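Local coordinates for putative cytoplasmic protein (Salmonella typhimurium, PDB 2GK3) that is of unknown function but adopts a class I glutamine amidotransferase-like fold and assembles into a hexamer in the bacterial cytoplasm, at residues E[90-94]-E[106-111]; E[120-124]-E[144-148]; E[17-21]-E[58-62]; E[130-135]-E[152-158]; E[76-82]-E[250-256]. The contacts are given in a common frame with arbitrary orientation. Residue numbers count along the deposited sequence, not the author numbering.

Interaction 1: E[90-94]-E[106-111]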
# COMPACT_ATOMS: atom_id res chain seq x y z
N THR E 90 -10.33 2.37 16.64
CA THR E 90 -11.07 3.48 16.04
C THR E 90 -11.65 4.40 17.11
O THR E 90 -11.52 5.62 17.01
CB THR E 90 -12.15 3.04 15.00
OG1 THR E 90 -11.51 2.35 13.93
CG2 THR E 90 -12.90 4.27 14.43
N PHE E 91 -12.26 3.80 18.14
CA PHE E 91 -12.78 4.53 19.30
C PHE E 91 -11.69 5.19 20.16
O PHE E 91 -11.82 6.33 20.57
CB PHE E 91 -13.58 3.60 20.16
CG PHE E 91 -14.87 3.16 19.55
CD1 PHE E 91 -14.99 1.88 19.02
CD2 PHE E 91 -15.98 4.01 19.52
CE1 PHE E 91 -16.19 1.44 18.46
CE2 PHE E 91 -17.19 3.58 18.95
CZ PHE E 91 -17.28 2.27 18.42
N LEU E 92 -10.62 4.45 20.43
CA LEU E 92 -9.55 4.90 21.30
C LEU E 92 -8.62 5.93 20.67
O LEU E 92 -8.10 6.80 21.38
CB LEU E 92 -8.73 3.69 21.78
CG LEU E 92 -9.40 2.83 22.86
CD1 LEU E 92 -8.82 1.42 22.98
CD2 LEU E 92 -9.38 3.55 24.22
N LEU E 93 -8.40 5.82 19.36
CA LEU E 93 -7.39 6.59 18.63
C LEU E 93 -8.03 7.46 17.55
O LEU E 93 -7.64 7.41 16.37
CB LEU E 93 -6.35 5.65 17.98
CG LEU E 93 -5.65 4.65 18.90
CD1 LEU E 93 -4.75 3.71 18.10
CD2 LEU E 93 -4.86 5.41 19.97
N GLN E 94 -9.01 8.26 17.98
CA GLN E 94 -9.61 9.29 17.13
C GLN E 94 -8.52 10.26 16.64
O GLN E 94 -7.44 10.39 17.24
CB GLN E 94 -10.71 10.03 17.89
CG GLN E 94 -11.89 9.16 18.30
CD GLN E 94 -12.78 9.82 19.37
OE1 GLN E 94 -13.05 11.02 19.33
NE2 GLN E 94 -13.25 9.02 20.33
N ASN E 106 -12.39 9.42 26.62
CA ASN E 106 -12.24 8.04 26.15
C ASN E 106 -13.58 7.46 25.70
O ASN E 106 -14.49 7.27 26.51
CB ASN E 106 -11.60 7.21 27.27
CG ASN E 106 -11.23 5.81 26.83
OD1 ASN E 106 -12.01 5.12 26.16
ND2 ASN E 106 -10.05 5.37 27.22
N ALA E 107 -13.70 7.17 24.40
CA ALA E 107 -15.01 6.79 23.81
C ALA E 107 -15.54 5.51 24.41
O ALA E 107 -16.75 5.30 24.54
CB ALA E 107 -14.91 6.68 22.30
N LEU E 108 -14.62 4.63 24.77
CA LEU E 108 -15.01 3.32 25.32
C LEU E 108 -15.43 3.47 26.79
O LEU E 108 -16.35 2.76 27.25
CB LEU E 108 -13.90 2.29 25.12
CG LEU E 108 -13.54 1.87 23.67
CD1 LEU E 108 -12.48 0.76 23.72
CD2 LEU E 108 -14.76 1.37 22.89
N GLU E 109 -14.78 4.39 27.52
CA GLU E 109 -15.28 4.79 28.85
C GLU E 109 -16.70 5.36 28.75
O GLU E 109 -17.58 4.96 29.51
CB GLU E 109 -14.34 5.74 29.59
CG GLU E 109 -12.96 5.17 29.90
CD GLU E 109 -12.91 4.18 31.08
OE1 GLU E 109 -13.93 3.90 31.73
OE2 GLU E 109 -11.81 3.65 31.37
N SER E 110 -16.93 6.23 27.77
CA SER E 110 -18.25 6.87 27.56
C SER E 110 -19.30 5.81 27.36
O SER E 110 -20.35 5.82 28.02
CB SER E 110 -18.23 7.81 26.36
OG SER E 110 -17.33 8.88 26.57
N ILE E 111 -19.01 4.88 26.45
CA ILE E 111 -19.91 3.76 26.16
C ILE E 111 -20.16 2.92 27.41
O ILE E 111 -21.30 2.54 27.68
CB ILE E 111 -19.43 2.90 24.95
CG1 ILE E 111 -19.54 3.73 23.67
CG2 ILE E 111 -20.23 1.60 24.85
CD1 ILE E 111 -18.80 3.15 22.45
O HOH W 1 -11.31 8.07 22.57

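Interaction 2: E[120-124]-E[144-148]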
# COMPACT_ATOMS: atom_id res chain seq x y z
N GLY E 120 -28.42 0.19 26.52
CA GLY E 120 -28.13 -1.13 25.94
C GLY E 120 -26.96 -1.14 24.95
O GLY E 120 -26.68 -0.14 24.25
N LEU E 121 -26.29 -2.28 24.88
CA LEU E 121 -25.14 -2.45 24.00
C LEU E 121 -25.25 -3.78 23.28
O LEU E 121 -25.39 -4.84 23.92
CB LEU E 121 -23.83 -2.38 24.80
CG LEU E 121 -22.49 -2.53 24.05
CD1 LEU E 121 -22.39 -1.46 22.99
CD2 LEU E 121 -21.26 -2.47 24.99
N LEU E 122 -25.19 -3.73 21.95
CA LEU E 122 -25.11 -4.95 21.16
C LEU E 122 -23.83 -4.89 20.32
O LEU E 122 -23.56 -3.89 19.65
CB LEU E 122 -26.35 -5.14 20.26
CG LEU E 122 -26.20 -6.10 19.06
CD1 LEU E 122 -26.09 -7.61 19.47
CD2 LEU E 122 -27.34 -5.89 18.04
N MSE E 123 -23.02 -5.94 20.41
CA MSE E 123 -21.90 -6.13 19.50
C MSE E 123 -22.26 -7.24 18.52
O MSE E 123 -22.76 -8.30 18.92
CB MSE E 123 -20.59 -6.44 20.23
CG MSE E 123 -19.36 -6.58 19.27
SE MSE E 123 -17.63 -6.47 20.12
CE MSE E 123 -17.48 -4.54 20.40
N ILE E 124 -21.98 -6.99 17.23
CA ILE E 124 -22.20 -7.97 16.17
C ILE E 124 -20.85 -8.44 15.67
O ILE E 124 -19.95 -7.62 15.45
CB ILE E 124 -23.05 -7.37 15.02
CG1 ILE E 124 -24.45 -6.98 15.52
CG2 ILE E 124 -23.10 -8.33 13.80
CD1 ILE E 124 -25.34 -6.25 14.47
N LEU E 144 -13.67 -2.09 27.56
CA LEU E 144 -15.00 -2.58 27.17
C LEU E 144 -15.20 -4.09 27.43
O LEU E 144 -16.33 -4.56 27.49
CB LEU E 144 -15.27 -2.25 25.69
CG LEU E 144 -16.74 -2.11 25.26
CD1 LEU E 144 -17.43 -0.93 25.99
CD2 LEU E 144 -16.89 -1.97 23.73
N ALA E 145 -14.11 -4.85 27.52
CA ALA E 145 -14.20 -6.30 27.76
C ALA E 145 -15.11 -6.65 28.97
O ALA E 145 -15.98 -7.51 28.86
CB ALA E 145 -12.78 -6.92 27.91
N GLU E 146 -14.96 -5.94 30.09
CA GLU E 146 -15.79 -6.19 31.28
C GLU E 146 -17.27 -5.90 31.10
O GLU E 146 -18.09 -6.35 31.91
CB GLU E 146 -15.29 -5.38 32.49
CG GLU E 146 -14.00 -5.90 33.09
CD GLU E 146 -14.16 -7.24 33.80
OE1 GLU E 146 -15.31 -7.62 34.13
OE2 GLU E 146 -13.14 -7.91 34.04
N VAL E 147 -17.63 -5.13 30.07
CA VAL E 147 -19.03 -4.79 29.83
C VAL E 147 -19.73 -5.93 29.08
O VAL E 147 -20.93 -6.13 29.25
CB VAL E 147 -19.20 -3.42 29.09
CG1 VAL E 147 -20.66 -3.13 28.76
CG2 VAL E 147 -18.63 -2.27 29.92
N LEU E 148 -18.98 -6.69 28.29
CA LEU E 148 -19.61 -7.68 27.39
C LEU E 148 -19.96 -8.97 28.13
O LEU E 148 -19.27 -9.33 29.09
CB LEU E 148 -18.74 -7.97 26.15
CG LEU E 148 -18.29 -6.72 25.36
CD1 LEU E 148 -17.29 -7.12 24.29
CD2 LEU E 148 -19.46 -5.89 24.75

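Interaction 3: E[17-21]-E[58-62]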
# COMPACT_ATOMS: atom_id res chain seq x y z
N GLY E 17 -20.49 1.56 12.78
CA GLY E 17 -19.53 0.71 12.08
C GLY E 17 -19.99 0.34 10.71
O GLY E 17 -20.58 1.14 10.03
N GLU E 18 -19.69 -0.89 10.30
CA GLU E 18 -20.17 -1.45 9.02
C GLU E 18 -19.88 -0.58 7.79
O GLU E 18 -20.68 -0.50 6.87
CB GLU E 18 -21.67 -1.82 9.11
CG GLU E 18 -21.95 -3.08 9.90
CD GLU E 18 -21.41 -4.34 9.22
OE1 GLU E 18 -21.21 -4.34 7.98
OE2 GLU E 18 -21.19 -5.34 9.94
N SER E 19 -18.70 0.03 7.79
CA SER E 19 -18.21 0.75 6.62
C SER E 19 -16.72 0.55 6.45
O SER E 19 -16.01 0.29 7.42
CB SER E 19 -18.54 2.23 6.73
OG SER E 19 -17.90 2.79 7.85
N TRP E 20 -16.25 0.68 5.21
CA TRP E 20 -14.84 0.51 4.92
C TRP E 20 -14.42 1.23 3.64
O TRP E 20 -15.27 1.55 2.79
CB TRP E 20 -14.45 -0.98 4.87
CG TRP E 20 -15.30 -1.75 3.94
CD1 TRP E 20 -15.14 -1.84 2.58
CD2 TRP E 20 -16.46 -2.53 4.25
NE1 TRP E 20 -16.12 -2.64 2.04
CE2 TRP E 20 -16.94 -3.07 3.05
CE3 TRP E 20 -17.14 -2.83 5.44
CZ2 TRP E 20 -18.07 -3.88 2.99
CZ3 TRP E 20 -18.25 -3.63 5.39
CH2 TRP E 20 -18.71 -4.15 4.17
N HIS E 21 -13.11 1.45 3.49
CA HIS E 21 -12.51 2.15 2.36
C HIS E 21 -11.40 1.27 1.76
O HIS E 21 -10.27 1.27 2.28
CB HIS E 21 -11.87 3.48 2.83
CG HIS E 21 -12.83 4.61 3.05
ND1 HIS E 21 -13.37 4.90 4.29
CD2 HIS E 21 -13.30 5.56 2.21
CE1 HIS E 21 -14.16 5.96 4.19
NE2 HIS E 21 -14.13 6.38 2.94
N TYR E 58 -27.03 6.36 11.95
CA TYR E 58 -25.93 5.60 11.42
C TYR E 58 -24.62 6.37 11.52
O TYR E 58 -24.50 7.50 11.04
CB TYR E 58 -26.19 5.18 9.98
CG TYR E 58 -25.09 4.32 9.42
CD1 TYR E 58 -24.58 3.25 10.17
CD2 TYR E 58 -24.57 4.54 8.16
CE1 TYR E 58 -23.56 2.45 9.67
CE2 TYR E 58 -23.57 3.73 7.65
CZ TYR E 58 -23.06 2.69 8.42
OH TYR E 58 -22.05 1.89 7.93
N MSE E 59 -23.63 5.74 12.15
CA MSE E 59 -22.33 6.35 12.30
C MSE E 59 -21.27 5.41 11.73
O MSE E 59 -20.80 4.50 12.41
CB MSE E 59 -22.06 6.66 13.77
CG MSE E 59 -20.77 7.43 14.00
SE MSE E 59 -20.40 7.77 15.87
CE MSE E 59 -21.78 9.10 16.23
N PRO E 60 -20.90 5.64 10.45
CA PRO E 60 -19.82 4.85 9.85
C PRO E 60 -18.52 5.03 10.65
O PRO E 60 -18.36 6.03 11.34
CB PRO E 60 -19.66 5.44 8.46
CG PRO E 60 -20.91 6.24 8.20
CD PRO E 60 -21.46 6.63 9.51
N ALA E 61 -17.61 4.06 10.54
CA ALA E 61 -16.30 4.14 11.19
C ALA E 61 -15.58 5.49 11.05
O ALA E 61 -15.08 6.02 12.06
CB ALA E 61 -15.41 3.01 10.70
N HIS E 62 -15.52 6.06 9.84
CA HIS E 62 -14.83 7.35 9.65
C HIS E 62 -15.39 8.46 10.53
O HIS E 62 -14.64 9.32 11.00
CB HIS E 62 -14.68 7.77 8.16
CG HIS E 62 -15.97 7.93 7.42
ND1 HIS E 62 -16.39 7.03 6.47
CD2 HIS E 62 -16.92 8.89 7.47
CE1 HIS E 62 -17.55 7.42 5.97
NE2 HIS E 62 -17.90 8.54 6.58
O HOH W 2 -15.70 4.18 7.48

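Interaction 4: E[130-135]-E[152-158]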
# COMPACT_ATOMS: atom_id res chain seq x y z
N PHE E 130 -14.91 -8.12 18.29
CA PHE E 130 -14.33 -8.98 19.33
C PHE E 130 -12.80 -8.97 19.23
O PHE E 130 -12.19 -7.90 19.45
CB PHE E 130 -14.97 -10.39 19.28
CG PHE E 130 -16.46 -10.36 19.53
CD1 PHE E 130 -16.96 -10.01 20.78
CD2 PHE E 130 -17.36 -10.61 18.48
CE1 PHE E 130 -18.36 -9.93 21.00
CE2 PHE E 130 -18.75 -10.53 18.69
CZ PHE E 130 -19.25 -10.19 19.94
N MSE E 131 -12.17 -10.10 18.93
CA MSE E 131 -10.74 -10.02 18.59
C MSE E 131 -10.58 -9.89 17.09
O MSE E 131 -9.84 -9.04 16.63
CB MSE E 131 -9.93 -11.21 19.16
CG MSE E 131 -9.81 -11.18 20.66
SE MSE E 131 -8.77 -9.58 21.26
CE MSE E 131 -7.15 -10.56 21.86
N GLY E 132 -11.29 -10.73 16.35
CA GLY E 132 -11.33 -10.66 14.90
C GLY E 132 -10.07 -11.09 14.17
O GLY E 132 -9.18 -11.74 14.74
N ILE E 133 -10.00 -10.72 12.90
CA ILE E 133 -8.88 -11.13 12.05
C ILE E 133 -7.55 -10.57 12.55
O ILE E 133 -7.41 -9.36 12.82
CB ILE E 133 -9.09 -10.81 10.51
CG1 ILE E 133 -8.03 -11.58 9.69
CG2 ILE E 133 -9.11 -9.28 10.26
CD1 ILE E 133 -8.29 -11.68 8.22
N GLU E 134 -6.58 -11.48 12.69
CA GLU E 134 -5.29 -11.18 13.32
C GLU E 134 -5.40 -10.50 14.71
O GLU E 134 -4.45 -9.88 15.16
CB GLU E 134 -4.41 -10.36 12.38
CG GLU E 134 -4.04 -11.05 11.04
CD GLU E 134 -3.11 -10.19 10.19
OE1 GLU E 134 -3.16 -10.30 8.93
OE2 GLU E 134 -2.32 -9.37 10.77
N ALA E 135 -6.55 -10.63 15.37
CA ALA E 135 -6.80 -10.01 16.70
C ALA E 135 -6.76 -8.46 16.68
O ALA E 135 -6.50 -7.82 17.69
CB ALA E 135 -5.84 -10.58 17.78
N MSE E 152 -13.47 -13.20 25.61
CA MSE E 152 -12.88 -13.40 24.30
C MSE E 152 -11.65 -14.32 24.33
O MSE E 152 -11.14 -14.64 25.40
CB MSE E 152 -12.50 -12.04 23.71
CG MSE E 152 -13.59 -11.42 22.81
SE MSE E 152 -13.45 -9.51 22.84
CE MSE E 152 -11.81 -9.33 21.98
N LEU E 153 -11.18 -14.71 23.15
CA LEU E 153 -9.91 -15.45 23.04
C LEU E 153 -8.71 -14.50 23.13
O LEU E 153 -8.88 -13.28 23.12
CB LEU E 153 -9.86 -16.28 21.74
CG LEU E 153 -11.03 -17.23 21.43
CD1 LEU E 153 -10.74 -18.06 20.16
CD2 LEU E 153 -11.37 -18.16 22.60
N ASP E 154 -7.50 -15.05 23.24
CA ASP E 154 -6.27 -14.26 23.32
C ASP E 154 -5.63 -13.92 21.96
O ASP E 154 -4.72 -13.10 21.90
CB ASP E 154 -5.24 -14.96 24.21
CG ASP E 154 -5.71 -15.09 25.64
OD1 ASP E 154 -6.25 -14.09 26.19
OD2 ASP E 154 -5.54 -16.19 26.22
N GLY E 155 -6.11 -14.51 20.89
CA GLY E 155 -5.67 -14.14 19.55
C GLY E 155 -6.85 -14.05 18.60
O GLY E 155 -8.00 -13.81 19.01
N ASP E 156 -6.55 -14.25 17.32
CA ASP E 156 -7.55 -14.31 16.26
C ASP E 156 -8.59 -15.35 16.65
O ASP E 156 -8.25 -16.50 16.98
CB ASP E 156 -6.85 -14.69 14.94
CG ASP E 156 -7.77 -14.60 13.74
OD1 ASP E 156 -8.97 -14.94 13.85
OD2 ASP E 156 -7.26 -14.20 12.66
N ASP E 157 -9.86 -14.93 16.59
CA ASP E 157 -10.97 -15.67 17.18
C ASP E 157 -12.00 -16.12 16.14
O ASP E 157 -13.10 -16.56 16.50
CB ASP E 157 -11.62 -14.86 18.32
CG ASP E 157 -12.28 -13.58 17.83
OD1 ASP E 157 -12.21 -13.28 16.61
OD2 ASP E 157 -12.88 -12.86 18.67
N ARG E 158 -11.65 -15.96 14.86
CA ARG E 158 -12.49 -16.37 13.76
C ARG E 158 -12.59 -17.89 13.70
O ARG E 158 -11.59 -18.61 13.87
CB ARG E 158 -11.90 -15.93 12.41
CG ARG E 158 -11.95 -14.46 12.08
CD ARG E 158 -11.14 -14.17 10.79
NE ARG E 158 -9.75 -14.61 10.88
CZ ARG E 158 -9.10 -15.36 9.98
NH1 ARG E 158 -9.68 -15.75 8.85
NH2 ARG E 158 -7.83 -15.67 10.18

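Interaction 5: E[76-82]-E[250-256]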
# COMPACT_ATOMS: atom_id res chain seq x y z
N ASN E 76 -26.74 9.43 26.03
CA ASN E 76 -27.87 9.05 26.87
C ASN E 76 -29.22 9.11 26.17
O ASN E 76 -30.20 8.54 26.66
CB ASN E 76 -27.90 9.88 28.16
CG ASN E 76 -26.88 9.39 29.20
OD1 ASN E 76 -26.33 8.30 29.07
ND2 ASN E 76 -26.62 10.21 30.22
N ARG E 77 -29.28 9.78 25.02
CA ARG E 77 -30.49 9.85 24.20
C ARG E 77 -30.86 8.50 23.57
O ARG E 77 -32.03 8.22 23.31
CB ARG E 77 -30.36 10.95 23.13
CG ARG E 77 -29.58 10.56 21.88
CD ARG E 77 -29.77 11.55 20.72
NE ARG E 77 -29.22 12.88 21.01
CZ ARG E 77 -27.98 13.28 20.72
NH1 ARG E 77 -27.12 12.45 20.10
NH2 ARG E 77 -27.59 14.51 21.05
N TYR E 78 -29.85 7.67 23.34
CA TYR E 78 -30.05 6.37 22.71
C TYR E 78 -30.49 5.30 23.69
O TYR E 78 -30.03 5.27 24.84
CB TYR E 78 -28.78 5.95 21.98
CG TYR E 78 -28.39 6.92 20.89
CD1 TYR E 78 -29.06 6.91 19.66
CD2 TYR E 78 -27.36 7.85 21.08
CE1 TYR E 78 -28.72 7.80 18.66
CE2 TYR E 78 -27.01 8.76 20.07
CZ TYR E 78 -27.69 8.72 18.87
OH TYR E 78 -27.36 9.58 17.85
N ASP E 79 -31.40 4.44 23.25
CA ASP E 79 -31.83 3.29 24.03
C ASP E 79 -30.85 2.10 23.93
O ASP E 79 -30.64 1.39 24.92
CB ASP E 79 -33.24 2.85 23.62
CG ASP E 79 -34.27 3.96 23.80
OD1 ASP E 79 -34.31 4.55 24.89
OD2 ASP E 79 -35.05 4.22 22.85
N VAL E 80 -30.29 1.89 22.73
CA VAL E 80 -29.25 0.91 22.46
C VAL E 80 -28.13 1.52 21.58
O VAL E 80 -28.38 2.38 20.74
CB VAL E 80 -29.81 -0.37 21.74
CG1 VAL E 80 -28.74 -1.47 21.66
CG2 VAL E 80 -31.07 -0.87 22.42
N ILE E 81 -26.89 1.07 21.81
CA ILE E 81 -25.79 1.28 20.88
C ILE E 81 -25.39 -0.06 20.27
O ILE E 81 -25.20 -1.05 20.99
CB ILE E 81 -24.59 1.98 21.54
CG1 ILE E 81 -24.97 3.43 21.91
CG2 ILE E 81 -23.33 1.94 20.63
CD1 ILE E 81 -24.01 4.14 22.87
N VAL E 82 -25.28 -0.10 18.94
CA VAL E 82 -24.79 -1.27 18.22
C VAL E 82 -23.41 -1.02 17.63
O VAL E 82 -23.19 -0.02 16.95
CB VAL E 82 -25.77 -1.74 17.14
CG1 VAL E 82 -25.30 -3.04 16.52
CG2 VAL E 82 -27.16 -1.95 17.74
N LEU E 250 -32.76 -5.88 19.98
CA LEU E 250 -32.67 -4.44 20.30
C LEU E 250 -33.65 -4.07 21.41
O LEU E 250 -33.27 -3.44 22.39
CB LEU E 250 -32.93 -3.60 19.05
CG LEU E 250 -31.74 -3.60 18.11
CD1 LEU E 250 -31.98 -2.69 16.91
CD2 LEU E 250 -30.48 -3.20 18.90
N GLN E 251 -34.88 -4.54 21.26
CA GLN E 251 -35.98 -4.27 22.18
C GLN E 251 -35.76 -4.94 23.55
O GLN E 251 -36.10 -4.38 24.60
CB GLN E 251 -37.28 -4.77 21.54
CG GLN E 251 -38.46 -3.84 21.70
CD GLN E 251 -38.83 -3.12 20.42
OE1 GLN E 251 -38.81 -3.72 19.34
NE2 GLN E 251 -39.20 -1.85 20.54
N PHE E 252 -35.19 -6.15 23.53
CA PHE E 252 -34.91 -6.86 24.77
C PHE E 252 -33.95 -6.11 25.71
O PHE E 252 -34.16 -6.07 26.93
CB PHE E 252 -34.38 -8.28 24.48
CG PHE E 252 -34.42 -9.19 25.69
CD1 PHE E 252 -35.62 -9.77 26.10
CD2 PHE E 252 -33.25 -9.45 26.41
CE1 PHE E 252 -35.67 -10.60 27.22
CE2 PHE E 252 -33.28 -10.28 27.53
CZ PHE E 252 -34.50 -10.85 27.94
N ILE E 253 -32.92 -5.51 25.13
CA ILE E 253 -31.84 -4.87 25.89
C ILE E 253 -31.99 -3.33 26.00
O ILE E 253 -31.17 -2.66 26.63
CB ILE E 253 -30.43 -5.28 25.32
CG1 ILE E 253 -30.13 -4.55 24.00
CG2 ILE E 253 -30.35 -6.80 25.09
CD1 ILE E 253 -28.74 -4.83 23.42
N ALA E 254 -33.05 -2.78 25.40
CA ALA E 254 -33.26 -1.32 25.41
C ALA E 254 -33.39 -0.73 26.80
O ALA E 254 -33.85 -1.39 27.75
CB ALA E 254 -34.45 -0.94 24.56
N ARG E 255 -32.97 0.52 26.93
CA ARG E 255 -33.24 1.30 28.13
C ARG E 255 -34.72 1.21 28.57
O ARG E 255 -35.63 1.20 27.73
CB ARG E 255 -32.87 2.77 27.89
CG ARG E 255 -32.93 3.65 29.13
CD ARG E 255 -32.65 5.10 28.81
NE ARG E 255 -31.42 5.23 28.02
CZ ARG E 255 -30.20 5.40 28.51
NH1 ARG E 255 -29.99 5.48 29.82
NH2 ARG E 255 -29.18 5.51 27.68
N LYS E 256 -34.91 1.07 29.88
CA LYS E 256 -36.14 1.41 30.61
C LYS E 256 -36.44 0.40 31.71
O LYS E 256 -35.79 0.41 32.76
CB LYS E 256 -37.37 1.58 29.70
CG LYS E 256 -38.21 2.81 30.04
CD LYS E 256 -37.48 4.12 29.64
CE LYS E 256 -37.79 4.58 28.20
NZ LYS E 256 -36.85 4.06 27.13
O HOH W 3 -27.12 5.76 29.84

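Interaction 1: E[90-94]-E[106-111]
Phe91 lays its side chain across the start of helix 107-116, overlapping Ala107, Leu108 and Ile111. In this glutamine amidotransferase-like fold the contact is a helix-helix packing: the last turn of helix 88-92, which follows strand 80-84, meets the N-terminus of the helix leading into strand 120-124. Phe91 CB sits 4.0 Å from Ala107 CB and 3.7 Å from Leu108 CD2, while its ring reaches Ile111, with Phe91 CE2 3.9 Å from Ile111 CD1. Ala107 is small enough for the two backbones to close to 5.5 Å between the CA atoms of Phe91 and Ala107. Beside them Leu92 CD1 packs on Leu108 CD1 at 3.8 Å. The helix start is capped by Asn106, whose OD1 accepts from Leu108 N at 3.0 Å and from Glu109 N at 3.2 Å; its ND2 hydrogen-bonds Glu163 of a second subunit, so this buried junction lies beside a subunit interface. At the end of helix 88-92 the carbonyl of Phe91 is also satisfied. Gln94 folds back so that NE2 donates to Phe91 O at 3.1 Å, and a water bridges the segments, donating to Phe91 O at 2.7 Å and accepting from Ala107 N at 3.1 Å.

Interaction 2: E[120-124]-E[144-148]
Leu121, Met123 (a selenomethionine) and Leu148 account for most of the surface buried here. Leu121 and Met123 point from the same face of strand 120-124 toward the loop, whereas Leu122, between them, points away to helix 242-253. The end of Leu121 is the hub: its CD2 lies 3.9 Å from both Val147 CG1 and Leu148 CD2, and 4.2 Å from Leu144 CD1. Strand 120-124 runs between strands 80-84 and 218-223, parallel to both, in the central sheet of the glutamine amidotransferase-like fold, and the 144-148 segment packs over one face of that sheet together with helix 107-116, whose Leu108 and Ile111 also touch Leu144. Further along the strand, Met123 SE approaches Leu148 CD1 at 4.2 Å and its CE approaches Leu144 CD2 at 4.2 Å. The loop presents its leucines in a compact turn, held by Val147 N donating to Leu144 O at 2.9 Å and Leu148 N to Ala145 O at 3.2 Å. Arg195 hydrogen-bonds the carbonyl oxygens of Ala145 and Leu148.

Interaction 3: E[17-21]-E[58-62]
The two segments run at 45° to each other and come closest at Gly17 and Pro60, whose CA atoms are 4.7 Å apart. Gly17 N donates to Met59 O at 3.0 Å, a last rung of the parallel pairing between strands 12-28 and 55-59 before the second chain turns into helix 61-67. Gly17 has phi 116° and psi -143°, angles at which a CB would jam against the preceding carbonyl oxygen; Glu18 follows with positive phi, and together they form the irregularity that breaks strand 12-28. Tyr58 fills the bend: its OH donates to Gly17 O at 2.7 Å and lies 3.0 Å from Glu18 O. Ser19 OG accepts from Ala61 N at 3.0 Å, tying the strand to the start of the helix. A water extends this link, 2.6 Å from Ser19 OG, accepting from His62 N at 3.0 Å and hydrogen-bonded to His62 ND1 at 3.1 Å. Beyond it the rings of His21 and His62 meet obliquely, His21 CE1 3.4 Å from His62 ND1. His21 also stacks on His21 and meets His62 edge-to-face in a fourth subunit, where His62 meets Tyr38 and His62. Glu18 turns its carboxylate away to Ser84. Chemically, the contact satisfies backbone groups where a strand bends and a helix begins, and its histidine cluster lies at a subunit interface of the hexamer.

Interaction 4: E[130-135]-E[152-158]
Two aspartate carboxylates that accept backbone amides link two loops at a subunit interface, one following strand 120-124 and the other, shaped by an Asx turn, leading into strand 158-161. Asp157 receives Met131 N on OD2 at 2.9 Å and Gly132 N on OD1 at 2.7 Å. Asp156 OD1 accepts from Arg158 N at 3.0 Å, closing the Asx turn, while its OD2 accepts from Glu134 N at 2.8 Å and forms a salt bridge with Arg158 NH2 at 2.9 Å. Ile133 CG1 lies over one face of the Arg158 guanidinium, 3.7 Å from NE. At the inner end, Met152, a selenomethionine, packs its CG 3.9 Å from Phe130 CB and sets SE at the edge of the Phe130 ring, a Met-aromatic contact. Glu134 forms a salt bridge with Lys136 of a fifth subunit, and Arg158 hydrogen-bonds Asn89 of that chain. The carboxylates thus satisfy amides of a loop without regular structure: Asp157 pairs with two amides and Asn190, Asp156 with amides and a guanidinium.

Interaction 5: E[76-82]-E[250-256]
Val80 is the bump that fits between the side chains at the end of helix 242-253. Its CG1 lies 3.7 Å from Leu250 CD2 and 3.8 Å from Ile253 CD1, while CG2 rests 4.0 Å from Ala254 CB and 3.4 Å from Leu250 O, so the valine occupies a shallow hollow with the small alanine on one flank. Two residues on, Val82 CG2 meets the same Leu250 CD2 at 3.7 Å. This packs the C-terminal helix against strand 80-84 in the parallel core of the mixed central sheet, an alpha/beta layering expected of the glutamine amidotransferase-like fold. Beyond the helix, Arg255 reaches along the loop before the strand: its N donates to Asp79 O at 3.2 Å and its NH2 to Tyr78 O at 3.0 Å. Asp79 OD1 forms a salt bridge with Lys256 NZ at 3.4 Å, and its OD2 accepts from Lys12 N. Apolar packing thus gives way to polar bonding at the tail, which ties the chain's last residues to the loop leading into strand 80-84.

Overall arrangement
Interactions 2 and 5 share the central sheet: Gly120 O and Ile81 N, 2.7 Å apart, and Leu122 N and Ile81 O, 2.9 Å apart, probably hydrogen-bond neighbouring strands. Interaction 5 packs on one sheet face; interactions 1 and 2 meet on the other, Ile111 CG2 lying 3.9 Å from Leu144 CD1. Interaction 4 joins interaction 2 through Met123 SE, 3.6 Å from Phe130 CE1, and interaction 3 touches interaction 1 through Ala61 O, 3.7 Å from Thr90 CG2. Interactions 4 and 5 lie on opposite sides of the chain's centre, their centres about 26 Å apart. Interactions 1, 3 and 4 contact other subunits, whereas no other chain touches the segments of 2 and 5.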